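Telomerase reverse transcriptase (Candida tropicalis MYA-3404, PDB 6ZD1) probably extends chromosome ends by reverse-transcribing a template within the telomerase RNA into simple telomeric DNA repeats. Local coordinates at residues K70-I73 / D74-T77. Numbering follows the deposited sequence.
Sequences KTMI and DYST
Ile73 and Ser76 meet through one carbonyl oxygen in the second of two overlapping hydrogen-bonded type I beta-turns, Thr71–Asp74 and Ile73–Ser76, in the connection between helices 53-60 and 79-93. The pair illustrates how a serine can supply both donors to a turn carbonyl. The Ser76 amide N reaches Ile73 O at 3.1 Å, closing the turn from above the carbonyl plane, while Ser76 OG donates to the same Ile73 O at 2.7 Å. A chi1 of 69°, with OG between the backbone N and the carbonyl carbon, lets the hydroxyl reach it nearly head-on, at a C=O...O angle of 164°. Two bonds thus grip one acceptor, and the hydroxyl of the buried Ser76 spends its proton locally. The first turn is looser: Asp74 N to Thr71 O is a weak bond of 3.4 Å. The Thr71 hydroxyl and Asp74 carboxylate are modelled too close together for their relationship to be trusted.

Around the turns, Thr77 makes backbone hydrogen bonds with Tyr195, and Ser76 touches Phe194 and Phe196, laying the segment against strand 193-197 of the telomerase RNA-binding domain. Tyr75 and selenomethionine Met72 both pack on Leu204 of helix 198-216. The Met72 chain, bent at both chi2 and chi3, brings CE to 3.9 Å from Tyr75 CE2. At the edge of the tyrosine ring, in its plane, Met72 O lies 3.4 Å from Tyr75 CD2.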
loop_
_atom_site.group_PDB
_atom_site.type_symbol
_atom_site.label_atom_id
_atom_site.label_comp_id
_atom_site.label_asym_id
_atom_site.label_seq_id
_atom_site.Cartn_x
_atom_site.Cartn_y
_atom_site.Cartn_z
ATOM N N LYS A 70 23.250 -13.979 -1.561
ATOM C CA LYS A 70 22.823 -14.122 -2.966
ATOM C C LYS A 70 21.343 -14.106 -3.445
ATOM O O LYS A 70 21.145 -14.044 -4.665
ATOM C CB LYS A 70 23.474 -15.407 -3.576
ATOM C CG LYS A 70 23.817 -16.617 -2.677
ATOM C CD LYS A 70 23.061 -17.937 -3.043
ATOM C CE LYS A 70 24.004 -19.186 -2.829
ATOM N NZ LYS A 70 23.348 -20.570 -2.726
ATOM N N THR A 71 20.290 -14.083 -2.599
ATOM C CA THR A 71 19.132 -13.181 -2.717
ATOM C C THR A 71 18.940 -12.304 -1.463
ATOM O O THR A 71 19.241 -12.756 -0.352
ATOM C CB THR A 71 17.879 -13.968 -3.063
ATOM O OG1 THR A 71 17.786 -15.082 -2.172
ATOM C CG2 THR A 71 18.059 -14.541 -4.421
HETATM N N MSE A 72 18.398 -11.086 -1.603
HETATM C CA MSE A 72 18.252 -10.205 -0.412
HETATM C C MSE A 72 17.365 -10.716 0.766
HETATM O O MSE A 72 17.660 -10.394 1.922
HETATM C CB MSE A 72 17.762 -8.799 -0.839
HETATM C CG MSE A 72 18.539 -8.168 -2.015
HETATM SE SE MSE A 72 20.438 -8.384 -1.745
HETATM C CE MSE A 72 20.464 -7.758 0.093
ATOM N N ILE A 73 16.345 -11.549 0.516
ATOM C CA ILE A 73 15.468 -11.962 1.618
ATOM C C ILE A 73 16.028 -13.091 2.467
ATOM O O ILE A 73 15.545 -13.308 3.583
ATOM C CB ILE A 73 14.087 -12.438 1.132
ATOM C CG1 ILE A 73 13.990 -12.351 -0.392
ATOM C CG2 ILE A 73 12.979 -11.641 1.815
ATOM C CD1 ILE A 73 12.778 -13.056 -0.959
ATOM N N ASP A 74 17.029 -13.816 1.973
ATOM C CA ASP A 74 17.614 -14.917 2.732
ATOM C C ASP A 74 18.340 -14.432 3.990
ATOM O O ASP A 74 18.541 -15.210 4.932
ATOM C CB ASP A 74 18.517 -15.727 1.809
ATOM C CG ASP A 74 17.763 -16.285 0.602
ATOM O OD1 ASP A 74 16.545 -16.558 0.731
ATOM O OD2 ASP A 74 18.397 -16.448 -0.469
ATOM N N TYR A 75 18.767 -13.171 4.017
ATOM C CA TYR A 75 19.366 -12.608 5.225
ATOM C C TYR A 75 18.358 -12.399 6.356
ATOM O O TYR A 75 18.764 -12.239 7.513
ATOM C CB TYR A 75 19.995 -11.252 4.909
ATOM C CG TYR A 75 21.148 -11.265 3.938
ATOM C CD1 TYR A 75 22.455 -11.500 4.381
ATOM C CD2 TYR A 75 20.946 -11.009 2.595
ATOM C CE1 TYR A 75 23.519 -11.524 3.505
ATOM C CE2 TYR A 75 21.997 -10.998 1.720
ATOM C CZ TYR A 75 23.288 -11.243 2.176
ATOM O OH TYR A 75 24.335 -11.253 1.283
ATOM N N SER A 76 17.065 -12.359 6.053
ATOM C CA SER A 76 16.074 -12.072 7.077
ATOM C C SER A 76 16.024 -13.196 8.102
ATOM O O SER A 76 16.292 -14.361 7.794
ATOM C CB SER A 76 14.695 -11.882 6.450
ATOM O OG SER A 76 14.180 -13.101 5.934
ATOM N N THR A 77 15.684 -12.836 9.337
ATOM C CA THR A 77 15.514 -13.850 10.368
ATOM C C THR A 77 14.244 -14.649 10.104
ATOM O O THR A 77 13.178 -14.074 9.861
ATOM C CB THR A 77 15.445 -13.203 11.749
ATOM O OG1 THR A 77 16.569 -12.333 11.934
ATOM C CG2 THR A 77 15.453 -14.270 12.831
#